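Local coordinates for putative GH105 family protein (Salmonella enterica subsp. enterica serovar Paratyphi A, PDB 3QWT) that is of unknown function but is a possible member of glycoside hydrolase family GH105, and so probably acts as a hydrolase on unsaturated sugars, at residues Y196-H201 and I239-F244; W140-M145 and P188-E193. All coordinates share one frame; numbering follows the deposited sequence.

Overall arrangement
Both contacts use helix 188-205, at successive points along it, and their centres lie about 14 Å apart. Interaction 2 joins its first turns to the end of helix 131-143. Interaction 1 joins its middle to helix 231-248. Interaction 1 is core: all four touching residues are buried and wholly apolar, with one phenylalanine set among aliphatic and aromatic side chains. Interaction 2 lies farther out, about 21 Å from the chain centre against 12 Å, and is only partly buried. There a single selenomethionine meets a tyrosine ring and the aliphatic parts of two glutamates, one of which, E193, has its carboxylate held by other partners. A second subunit reaches Y196, L199 and L200 in interaction 1, and E192 and E193 in interaction 2.

Interaction 1: residues Y196-H201 and I239-F244; sequences YQFLLH and IVIPDF
The F198 ring carries this contact from residues 196-201. Its edge meets two aliphatic side chains of the other helix. I241 CG1 lies in the ring plane at that edge, 3.3 Å from F198 CZ. V240 CG1 sits close to the same plane, 3.5 Å from F198 CE1. The F244 ring runs nearly parallel to the F198 ring, with the planes at 6°, but the two are slid apart and barely overlap. Their centroids are 4.9 Å apart, and the nearest atoms are F198 CE1 and F244 CD2 at 3.5 Å. The two side chains, one from each helix, pass each other pointing in opposite directions. In F244, CG stands anti to the backbone N (chi1 -172°), and this carries the ring out beside F198. Contact across the gap is by side chains alone, since the axes of the two short segments come no closer than 12.8 Å. L260 of helix 255-272 touches both phenylalanines, and L171 of helix 170-184 packs on F198.

One turn along, H201 ND1 donates to Q197 O at 2.7 Å. The donor lies above the carbonyl plane, and the oxygen lies close to the imidazole plane. Q197 O also accepts from H201 N, so two bonds grip it and the imidazole is tied to its own helix.

The segments run roughly antiparallel, at 147° between their directions. Such buried, apolar packing between near-antiparallel helices is characteristic of the alpha/alpha toroid, the fold of this protein, and here it joins helix 188-205 to helix 231-248.

Interaction 2: residues W140-M145 and P188-E193; sequences WAMNEM and PEYVEE
M142, a selenomethionine at the end of helix 131-143, reaches across to helix 188-205 and makes a Met-aromatic contact with Y190. Its SE lies 5.0 Å from the centroid of the Y190 ring and 60° off the ring normal, so the approach is oblique. This is helix-to-helix packing in the alpha/alpha toroid.

The tight part surrounds the middle of the M142 chain. CG of M142 comes within 3.5 Å of Y190 CD1. SE of M142 lies 3.4 Å from E193 CB and 3.5 Å from E193 CG, so the aliphatic part of this glutamate packs on the selenium. The M142 chain is bent at both chi2 (-68°) and chi3 (-73°). These bends fold the methyl back toward E189. L178 of helix 170-184 touches M142, Y190 and E193 on this side.

The looser side lies at the methyl end. M142 CE is 4.0 Å from E189 CB. E189 is exposed, and its carboxylate turns off from M142.

The polar ends of Y190 and E193 serve other partners. Y190 OH is hydrogen-bonded to E139 and R187. The E193 carboxylate is shared: OE1 forms a salt bridge with R147 and accepts from Q197 NE2, and OE2 forms a salt bridge with R258 of the second subunit. These partners probably favour the charged form of E193 and hold its carboxylate in place. At the outer limit of the contact, the M142 CE methyl lies 3.8 Å from the backbone oxygen E189 O.

Interaction 1: residues Y196-H201 and I239-F244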
loop_
_atom_site.group_PDB
_atom_site.type_symbol
_atom_site.label_atom_id
_atom_site.label_comp_id
_atom_site.label_asym_id
_atom_site.label_seq_id
_atom_site.Cartn_x
_atom_site.Cartn_y
_atom_site.Cartn_z
ATOM N N TYR A 196 1.510 22.919 -14.346
ATOM C CA TYR A 196 0.490 23.859 -14.767
ATOM C C TYR A 196 1.116 25.017 -15.546
ATOM O O TYR A 196 0.620 25.401 -16.607
ATOM C CB TYR A 196 -0.337 24.362 -13.598
ATOM C CG TYR A 196 -1.337 25.413 -13.989
ATOM C CD1 TYR A 196 -2.544 25.060 -14.592
ATOM C CD2 TYR A 196 -1.068 26.768 -13.784
ATOM C CE1 TYR A 196 -3.470 26.012 -14.960
ATOM C CE2 TYR A 196 -1.998 27.748 -14.147
ATOM C CZ TYR A 196 -3.198 27.353 -14.741
ATOM O OH TYR A 196 -4.121 28.294 -15.115
ATOM N N GLN A 197 2.219 25.557 -15.041
ATOM C CA GLN A 197 2.847 26.653 -15.758
ATOM C C GLN A 197 3.228 26.220 -17.193
ATOM O O GLN A 197 3.044 26.981 -18.144
ATOM C CB GLN A 197 4.038 27.212 -14.986
ATOM C CG GLN A 197 3.638 28.015 -13.740
ATOM C CD GLN A 197 2.715 29.184 -14.081
ATOM O OE1 GLN A 197 2.838 29.799 -15.152
ATOM N NE2 GLN A 197 1.775 29.484 -13.182
ATOM N N PHE A 198 3.721 24.991 -17.347
ATOM C CA PHE A 198 4.095 24.498 -18.663
ATOM C C PHE A 198 2.885 24.552 -19.597
ATOM O O PHE A 198 2.957 25.170 -20.660
ATOM C CB PHE A 198 4.592 23.068 -18.568
ATOM C CG PHE A 198 5.875 22.832 -19.275
ATOM C CD1 PHE A 198 7.073 22.814 -18.571
ATOM C CD2 PHE A 198 5.894 22.612 -20.644
ATOM C CE1 PHE A 198 8.269 22.584 -19.218
ATOM C CE2 PHE A 198 7.082 22.387 -21.300
ATOM C CZ PHE A 198 8.276 22.374 -20.586
ATOM N N LEU A 199 1.781 23.920 -19.170
ATOM C CA LEU A 199 0.570 23.856 -19.980
ATOM C C LEU A 199 0.069 25.249 -20.369
ATOM O O LEU A 199 -0.319 25.475 -21.509
ATOM C CB LEU A 199 -0.521 23.059 -19.256
ATOM C CG LEU A 199 -0.166 21.596 -18.952
ATOM C CD1 LEU A 199 -1.222 21.001 -18.048
ATOM C CD2 LEU A 199 -0.019 20.746 -20.225
ATOM N N LEU A 200 0.099 26.188 -19.428
ATOM C CA LEU A 200 -0.401 27.530 -19.713
ATOM C C LEU A 200 0.537 28.232 -20.677
ATOM O O LEU A 200 0.079 28.950 -21.577
ATOM C CB LEU A 200 -0.563 28.372 -18.439
ATOM C CG LEU A 200 -1.382 29.646 -18.673
ATOM C CD1 LEU A 200 -2.787 29.281 -19.140
ATOM C CD2 LEU A 200 -1.459 30.512 -17.424
ATOM N N HIS A 201 1.845 28.046 -20.480
ATOM C CA HIS A 201 2.817 28.654 -21.374
ATOM C C HIS A 201 2.602 28.125 -22.802
ATOM O O HIS A 201 2.523 28.913 -23.741
ATOM C CB HIS A 201 4.254 28.447 -20.906
ATOM C CG HIS A 201 4.695 29.434 -19.864
ATOM N ND1 HIS A 201 4.251 29.387 -18.560
ATOM C CD2 HIS A 201 5.503 30.517 -19.949
ATOM C CE1 HIS A 201 4.782 30.390 -17.882
ATOM N NE2 HIS A 201 5.538 31.098 -18.702
ATOM N N ILE A 239 15.518 22.872 -24.446
ATOM C CA ILE A 239 16.327 22.510 -23.285
ATOM C C ILE A 239 15.462 22.002 -22.141
ATOM O O ILE A 239 15.751 20.959 -21.552
ATOM C CB ILE A 239 17.109 23.716 -22.770
ATOM C CG1 ILE A 239 18.261 24.048 -23.729
ATOM C CG2 ILE A 239 17.603 23.436 -21.361
ATOM C CD1 ILE A 239 18.969 25.370 -23.448
ATOM N N VAL A 240 14.391 22.742 -21.844
ATOM C CA VAL A 240 13.604 22.508 -20.642
ATOM C C VAL A 240 12.710 21.275 -20.736
ATOM O O VAL A 240 12.633 20.470 -19.804
ATOM C CB VAL A 240 12.732 23.725 -20.302
ATOM C CG1 VAL A 240 11.713 23.356 -19.269
ATOM C CG2 VAL A 240 13.576 24.849 -19.786
ATOM N N ILE A 241 12.022 21.117 -21.852
ATOM C CA ILE A 241 11.110 19.989 -21.960
ATOM C C ILE A 241 11.809 18.656 -21.637
ATOM O O ILE A 241 11.276 17.832 -20.891
ATOM C CB ILE A 241 10.414 19.943 -23.325
ATOM C CG1 ILE A 241 9.472 21.146 -23.450
ATOM C CG2 ILE A 241 9.631 18.635 -23.487
ATOM C CD1 ILE A 241 8.784 21.272 -24.796
ATOM N N PRO A 242 13.004 18.444 -22.190
ATOM C CA PRO A 242 13.654 17.164 -21.928
ATOM C C PRO A 242 14.097 17.077 -20.483
ATOM O O PRO A 242 13.973 16.014 -19.872
ATOM C CB PRO A 242 14.870 17.194 -22.863
ATOM C CG PRO A 242 14.456 18.097 -23.959
ATOM C CD PRO A 242 13.659 19.175 -23.285
ATOM N N ASP A 243 14.593 18.181 -19.932
ATOM C CA ASP A 243 15.028 18.150 -18.539
ATOM C C ASP A 243 13.850 18.000 -17.594
ATOM O O ASP A 243 13.921 17.279 -16.601
ATOM C CB ASP A 243 15.873 19.378 -18.203
ATOM C CG ASP A 243 17.285 19.276 -18.771
ATOM O OD1 ASP A 243 17.553 18.366 -19.587
ATOM O OD2 ASP A 243 18.121 20.104 -18.402
ATOM N N PHE A 244 12.755 18.668 -17.929
ATOM C CA PHE A 244 11.542 18.584 -17.140
ATOM C C PHE A 244 10.992 17.148 -17.190
ATOM O O PHE A 244 10.647 16.562 -16.157
ATOM C CB PHE A 244 10.532 19.608 -17.657
ATOM C CG PHE A 244 9.308 19.747 -16.806
ATOM C CD1 PHE A 244 9.412 19.970 -15.455
ATOM C CD2 PHE A 244 8.049 19.658 -17.369
ATOM C CE1 PHE A 244 8.291 20.096 -14.682
ATOM C CE2 PHE A 244 6.931 19.782 -16.607
ATOM C CZ PHE A 244 7.049 20.003 -15.253
#

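Interaction 2: residues W140-M145 and P188-E193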
loop_
_atom_site.group_PDB
_atom_site.type_symbol
_atom_site.label_atom_id
_atom_site.label_comp_id
_atom_site.label_asym_id
_atom_site.label_seq_id
_atom_site.Cartn_x
_atom_site.Cartn_y
_atom_site.Cartn_z
ATOM N N TRP A 140 8.647 31.797 -2.433
ATOM C CA TRP A 140 8.345 33.060 -3.102
ATOM C C TRP A 140 7.712 32.828 -4.474
ATOM O O TRP A 140 6.720 33.467 -4.836
ATOM C CB TRP A 140 9.604 33.894 -3.288
ATOM C CG TRP A 140 9.417 35.043 -4.255
ATOM C CD1 TRP A 140 8.950 36.286 -3.963
ATOM C CD2 TRP A 140 9.694 35.043 -5.672
ATOM N NE1 TRP A 140 8.918 37.064 -5.104
ATOM C CE2 TRP A 140 9.371 36.325 -6.163
ATOM C CE3 TRP A 140 10.192 34.086 -6.565
ATOM C CZ2 TRP A 140 9.522 36.676 -7.511
ATOM C CZ3 TRP A 140 10.335 34.433 -7.901
ATOM C CH2 TRP A 140 10.001 35.721 -8.361
ATOM N N ALA A 141 8.334 31.952 -5.251
ATOM C CA ALA A 141 7.829 31.594 -6.573
ATOM C C ALA A 141 6.403 31.066 -6.465
ATOM O O ALA A 141 5.555 31.354 -7.315
ATOM C CB ALA A 141 8.735 30.555 -7.236
HETATM N N MSE A 142 6.134 30.307 -5.410
HETATM C CA MSE A 142 4.794 29.777 -5.207
HETATM C C MSE A 142 3.739 30.831 -4.858
HETATM O O MSE A 142 2.649 30.846 -5.443
HETATM C CB MSE A 142 4.810 28.677 -4.150
HETATM C CG MSE A 142 5.417 27.385 -4.660
HETATM SE SE MSE A 142 4.301 26.532 -6.042
HETATM C CE MSE A 142 2.862 25.877 -4.934
ATOM N N ASN A 143 4.079 31.729 -3.939
ATOM C CA ASN A 143 3.060 32.508 -3.232
ATOM C C ASN A 143 3.104 34.022 -3.361
ATOM O O ASN A 143 2.105 34.678 -3.077
ATOM C CB ASN A 143 3.069 32.156 -1.743
ATOM C CG ASN A 143 2.787 30.713 -1.507
ATOM O OD1 ASN A 143 1.661 30.252 -1.719
ATOM N ND2 ASN A 143 3.805 29.970 -1.087
ATOM N N GLU A 144 4.243 34.574 -3.767
ATOM C CA GLU A 144 4.387 36.025 -3.859
ATOM C C GLU A 144 4.703 36.527 -5.267
ATOM O O GLU A 144 4.305 37.636 -5.638
ATOM C CB GLU A 144 5.442 36.531 -2.865
ATOM C CG GLU A 144 5.159 36.137 -1.430
ATOM C CD GLU A 144 6.045 36.875 -0.426
ATOM O OE1 GLU A 144 6.538 36.222 0.524
ATOM O OE2 GLU A 144 6.234 38.106 -0.580
HETATM N N MSE A 145 5.415 35.731 -6.055
HETATM C CA MSE A 145 5.716 36.162 -7.420
HETATM C C MSE A 145 4.420 36.588 -8.110
HETATM O O MSE A 145 3.418 35.886 -8.046
HETATM C CB MSE A 145 6.446 35.067 -8.192
HETATM C CG MSE A 145 6.416 35.192 -9.712
HETATM SE SE MSE A 145 7.163 33.553 -10.483
HETATM C CE MSE A 145 8.258 34.292 -11.951
ATOM N N PRO A 188 5.279 18.055 -3.535
ATOM C CA PRO A 188 4.666 17.824 -4.853
ATOM C C PRO A 188 3.841 19.015 -5.325
ATOM O O PRO A 188 3.546 19.059 -6.520
ATOM C CB PRO A 188 3.748 16.605 -4.629
ATOM C CG PRO A 188 4.083 16.083 -3.249
ATOM C CD PRO A 188 4.674 17.225 -2.478
ATOM N N GLU A 189 3.476 19.938 -4.427
ATOM C CA GLU A 189 2.763 21.150 -4.832
ATOM C C GLU A 189 3.600 21.957 -5.804
ATOM O O GLU A 189 3.063 22.541 -6.737
ATOM C CB GLU A 189 2.438 22.064 -3.646
ATOM C CG GLU A 189 1.635 21.421 -2.555
ATOM C CD GLU A 189 2.497 20.578 -1.594
ATOM O OE1 GLU A 189 3.700 20.335 -1.882
ATOM O OE2 GLU A 189 1.958 20.157 -0.540
ATOM N N TYR A 190 4.909 22.021 -5.559
ATOM C CA TYR A 190 5.808 22.798 -6.416
ATOM C C TYR A 190 5.793 22.214 -7.824
ATOM O O TYR A 190 5.795 22.937 -8.818
ATOM C CB TYR A 190 7.251 22.767 -5.911
ATOM C CG TYR A 190 7.493 23.429 -4.580
ATOM C CD1 TYR A 190 6.477 24.104 -3.900
ATOM C CD2 TYR A 190 8.763 23.390 -4.001
ATOM C CE1 TYR A 190 6.719 24.709 -2.654
ATOM C CE2 TYR A 190 9.012 23.973 -2.770
ATOM C CZ TYR A 190 7.997 24.639 -2.106
ATOM O OH TYR A 190 8.290 25.223 -0.898
ATOM N N VAL A 191 5.796 20.893 -7.891
ATOM C CA VAL A 191 5.833 20.207 -9.165
ATOM C C VAL A 191 4.508 20.364 -9.898
ATOM O O VAL A 191 4.487 20.491 -11.120
ATOM C CB VAL A 191 6.134 18.721 -8.972
ATOM C CG1 VAL A 191 6.060 17.996 -10.305
ATOM C CG2 VAL A 191 7.505 18.546 -8.321
ATOM N N GLU A 192 3.406 20.357 -9.148
ATOM C CA GLU A 192 2.082 20.535 -9.751
ATOM C C GLU A 192 2.011 21.942 -10.354
ATOM O O GLU A 192 1.572 22.133 -11.493
ATOM C CB GLU A 192 0.938 20.315 -8.738
ATOM C CG GLU A 192 0.586 18.854 -8.473
ATOM C CD GLU A 192 0.590 17.982 -9.745
ATOM O OE1 GLU A 192 1.601 17.280 -9.957
ATOM O OE2 GLU A 192 -0.399 17.979 -10.527
ATOM N N GLU A 193 2.485 22.919 -9.591
ATOM C CA GLU A 193 2.511 24.294 -10.057
ATOM C C GLU A 193 3.335 24.377 -11.332
ATOM O O GLU A 193 2.950 25.034 -12.303
ATOM C CB GLU A 193 3.111 25.201 -8.979
ATOM C CG GLU A 193 3.320 26.635 -9.438
ATOM C CD GLU A 193 2.013 27.366 -9.776
ATOM O OE1 GLU A 193 2.068 28.400 -10.474
ATOM O OE2 GLU A 193 0.934 26.923 -9.329
#